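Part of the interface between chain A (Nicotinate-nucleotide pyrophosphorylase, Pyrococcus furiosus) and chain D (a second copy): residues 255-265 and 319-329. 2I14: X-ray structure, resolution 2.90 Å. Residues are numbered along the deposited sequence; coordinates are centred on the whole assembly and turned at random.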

# COMPACT_ATOMS: atom_id res chain seq x y z
N GLU A 255 20.93 -13.29 20.04
CA GLU A 255 22.35 -13.40 19.73
C GLU A 255 23.22 -12.92 20.88
O GLU A 255 24.16 -13.61 21.30
N GLU A 256 22.91 -11.73 21.40
CA GLU A 256 23.65 -11.14 22.50
C GLU A 256 23.79 -12.13 23.65
O GLU A 256 24.83 -12.21 24.29
N VAL A 257 22.74 -12.89 23.91
CA VAL A 257 22.81 -13.86 24.99
C VAL A 257 23.82 -14.93 24.61
O VAL A 257 24.73 -15.26 25.40
N ARG A 258 23.68 -15.48 23.41
CA ARG A 258 24.60 -16.50 22.95
C ARG A 258 26.04 -16.00 23.07
O ARG A 258 26.94 -16.76 23.42
N TRP A 259 26.26 -14.72 22.77
CA TRP A 259 27.60 -14.18 22.86
C TRP A 259 28.10 -14.14 24.28
O TRP A 259 29.08 -14.80 24.62
N GLU A 260 27.41 -13.37 25.12
CA GLU A 260 27.83 -13.26 26.52
C GLU A 260 28.08 -14.61 27.16
O GLU A 260 28.88 -14.72 28.09
N LEU A 261 27.41 -15.65 26.66
CA LEU A 261 27.61 -16.99 27.19
C LEU A 261 28.86 -17.58 26.58
O LEU A 261 29.72 -18.09 27.30
N LYS A 262 28.95 -17.50 25.26
CA LYS A 262 30.10 -18.03 24.52
C LYS A 262 31.43 -17.41 24.99
O LYS A 262 32.42 -18.13 25.21
N VAL A 263 31.45 -16.08 25.13
CA VAL A 263 32.65 -15.38 25.58
C VAL A 263 33.11 -15.91 26.94
O VAL A 263 34.29 -16.21 27.12
N ARG A 264 32.18 -16.01 27.88
CA ARG A 264 32.51 -16.50 29.21
C ARG A 264 32.62 -18.02 29.26
O ARG A 264 32.40 -18.63 30.31
N GLY A 265 32.94 -18.61 28.12
CA GLY A 265 33.14 -20.04 28.05
C GLY A 265 31.98 -20.99 28.25
O GLY A 265 32.19 -22.21 28.27
N ALA D 319 30.06 -5.05 29.12
CA ALA D 319 29.50 -4.00 28.27
C ALA D 319 28.03 -3.85 28.64
O ALA D 319 27.40 -4.80 29.10
N LYS D 320 27.47 -2.66 28.44
CA LYS D 320 26.06 -2.43 28.77
C LYS D 320 25.07 -3.18 27.86
O LYS D 320 25.47 -3.88 26.94
N ARG D 321 23.78 -3.03 28.14
CA ARG D 321 22.71 -3.70 27.38
C ARG D 321 22.73 -3.43 25.88
O ARG D 321 22.90 -2.29 25.44
N GLY D 322 22.52 -4.49 25.10
CA GLY D 322 22.49 -4.34 23.66
C GLY D 322 23.85 -4.14 23.03
O GLY D 322 23.95 -3.85 21.84
N LYS D 323 24.90 -4.29 23.82
CA LYS D 323 26.26 -4.14 23.33
C LYS D 323 27.01 -5.45 23.54
O LYS D 323 26.84 -6.12 24.56
N LEU D 324 27.84 -5.82 22.57
CA LEU D 324 28.61 -7.05 22.67
C LEU D 324 29.78 -6.85 23.63
O LEU D 324 30.38 -5.78 23.68
N SER D 325 30.10 -7.89 24.37
CA SER D 325 31.16 -7.81 25.37
C SER D 325 32.48 -8.50 24.99
O SER D 325 32.49 -9.48 24.25
N GLY D 326 33.58 -7.97 25.51
CA GLY D 326 34.88 -8.58 25.26
C GLY D 326 35.73 -8.00 24.15
O GLY D 326 35.24 -7.28 23.29
N ARG D 327 37.02 -8.33 24.20
CA ARG D 327 38.00 -7.88 23.20
C ARG D 327 37.93 -8.84 22.03
O ARG D 327 38.14 -10.04 22.20
N LYS D 328 37.66 -8.34 20.83
CA LYS D 328 37.56 -9.25 19.71
C LYS D 328 38.22 -8.84 18.40
O LYS D 328 38.74 -7.73 18.25
N GLN D 329 38.20 -9.77 17.45
CA GLN D 329 38.77 -9.57 16.13
C GLN D 329 37.77 -9.99 15.07
O GLN D 329 36.90 -10.83 15.32

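A helix that meets an extended loop often binds it through the loop's backbone, with helix side chains supplying the partners, and this contact between two copies of one protein is a compact example. Glu A256, Trp A259, Glu A260 and Val A263 of the chain A helix meet the loop of chain D.

The loop enters through a type II turn from Lys D320 to Lys D323. The CA-to-CB bonds of Lys D320 and Arg D321 point away, leaving the backbone to make the contact. At Gly D322, whose positive phi suits glycine, the amide Gly D322 N donates a hydrogen bond to Glu A256 OE1 at 2.8 Å. The glutamate leaves its helix sideways, but its extended t, t rotamer carries the carboxylate to the turn; the exact place of OE1 is less certain. The CA-to-CB bond of Lys D323 also points away.

Leu D324, in the m, t rotamer, brings the first apolar packing. Leu D324 CD2 lies over one face of the Trp A259 indole, 4.0 Å from Trp A259 CG, in a CH-pi contact. The tryptophan points toward the loop with chi1 t and chi2 near -99°, which together place the ring edge at Ser D325: Trp A259 NE1 donates to Ser D325 O at 2.6 Å. Val A263 CG2 (chi1 t) approaches the same Ser D325 O at 3.7 Å. Ser D325 OG (chi1 t) and Glu A260 OE1 find hydrogen-bond partners elsewhere in the structure; Glu A260 starts sideways, chi1 between wells, but its end comes nearer.

Gly D326 contributes no side chain, and a CB there would clash with Lys D328 CE. Lys D328 (m, p, t, p) points toward the helix. Its aliphatic chain closes the packing, with Lys D328 CG 3.4 Å from Trp A259 CZ2 at the ring edge and Lys D328 CE 3.7 Å from Val A263 CG2.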

# COMPACT_ATOMS: atom_id res chain seq x y z
CB GLU A 255 22.66 -12.61 18.46
CG GLU A 255 21.85 -13.06 17.26
CD GLU A 255 22.24 -12.32 15.98
OE1 GLU A 255 22.44 -11.08 16.04
OE2 GLU A 255 22.34 -12.99 14.92
CB GLU A 256 22.94 -9.87 22.97
CG GLU A 256 23.60 -9.13 24.10
CD GLU A 256 22.93 -7.78 24.36
OE1 GLU A 256 23.07 -7.21 25.46
OE2 GLU A 256 22.26 -7.27 23.44
CB VAL A 257 21.43 -14.53 25.26
CG1 VAL A 257 21.58 -15.68 26.26
CG2 VAL A 257 20.47 -13.50 25.81
CB ARG A 258 24.32 -16.85 21.50
CG ARG A 258 22.97 -17.43 21.27
CD ARG A 258 22.72 -17.53 19.80
NE ARG A 258 23.34 -18.69 19.19
CZ ARG A 258 22.92 -19.94 19.36
NH1 ARG A 258 21.87 -20.19 20.13
NH2 ARG A 258 23.53 -20.94 18.73
CB TRP A 259 27.65 -12.78 22.26
CG TRP A 259 29.00 -12.14 22.35
CD1 TRP A 259 29.42 -11.23 23.27
CD2 TRP A 259 30.09 -12.33 21.45
NE1 TRP A 259 30.69 -10.83 23.00
CE2 TRP A 259 31.14 -11.49 21.89
CE3 TRP A 259 30.29 -13.12 20.31
CZ2 TRP A 259 32.37 -11.42 21.23
CZ3 TRP A 259 31.52 -13.05 19.65
CH2 TRP A 259 32.54 -12.20 20.11
CB GLU A 260 26.78 -12.49 27.32
CG GLU A 260 27.26 -11.13 27.79
CD GLU A 260 27.70 -10.22 26.64
OE1 GLU A 260 28.08 -9.06 26.90
OE2 GLU A 260 27.67 -10.67 25.48
CB LEU A 261 26.41 -17.89 26.87
CG LEU A 261 25.17 -17.71 27.75
CD1 LEU A 261 24.11 -18.70 27.32
CD2 LEU A 261 25.52 -17.91 29.23
CB LYS A 262 29.92 -17.77 23.03
CG LYS A 262 31.01 -18.33 22.15
CD LYS A 262 30.90 -17.79 20.73
CE LYS A 262 31.91 -18.43 19.80
NZ LYS A 262 31.81 -17.92 18.41
CB VAL A 263 32.41 -13.85 25.69
CG1 VAL A 263 33.34 -13.24 26.73
CG2 VAL A 263 32.69 -13.19 24.37
CB ARG A 264 31.47 -16.00 30.22
CG ARG A 264 31.45 -14.49 30.33
CD ARG A 264 30.39 -13.99 31.30
NE ARG A 264 30.39 -12.53 31.33
CZ ARG A 264 30.04 -11.76 30.30
NH1 ARG A 264 29.67 -12.31 29.15
NH2 ARG A 264 30.11 -10.44 30.40
CB ALA D 319 29.64 -4.40 26.80
CB LYS D 320 25.76 -0.92 28.77
CG LYS D 320 26.51 -0.14 27.71
CD LYS D 320 25.95 -0.41 26.33
CE LYS D 320 24.57 0.20 26.20
NZ LYS D 320 24.66 1.67 26.40
CB ARG D 321 21.33 -3.29 27.91
CG ARG D 321 21.03 -3.64 29.35
CD ARG D 321 19.70 -3.05 29.77
NE ARG D 321 18.57 -3.78 29.20
CZ ARG D 321 17.30 -3.40 29.28
NH1 ARG D 321 16.98 -2.28 29.91
NH2 ARG D 321 16.34 -4.15 28.76
CB LYS D 323 26.98 -3.01 24.07
CG LYS D 323 27.94 -2.21 23.19
CD LYS D 323 28.92 -3.09 22.42
CE LYS D 323 29.78 -2.26 21.46
NZ LYS D 323 30.62 -3.11 20.55
CB LEU D 324 29.11 -7.46 21.29
CG LEU D 324 27.97 -7.76 20.32
CD1 LEU D 324 28.54 -8.03 18.94
CD2 LEU D 324 27.15 -8.95 20.85
CB SER D 325 30.63 -8.40 26.68
OG SER D 325 31.22 -7.80 27.82
CB ARG D 327 39.42 -7.92 23.80
CG ARG D 327 40.54 -7.91 22.75
CD ARG D 327 41.88 -8.30 23.35
NE ARG D 327 42.38 -7.27 24.24
CZ ARG D 327 42.88 -6.11 23.82
NH1 ARG D 327 42.94 -5.86 22.52
NH2 ARG D 327 43.29 -5.21 24.69
CB LYS D 328 36.10 -9.60 19.46
CG LYS D 328 35.54 -10.64 20.43
CD LYS D 328 35.40 -10.10 21.86
CE LYS D 328 35.46 -11.22 22.93
NZ LYS D 328 36.82 -11.80 23.15
CB GLN D 329 40.05 -10.38 15.97
CG GLN D 329 41.31 -9.55 15.87
CD GLN D 329 41.43 -8.82 14.55
OE1 GLN D 329 40.51 -8.14 14.11
NE2 GLN D 329 42.58 -8.96 13.92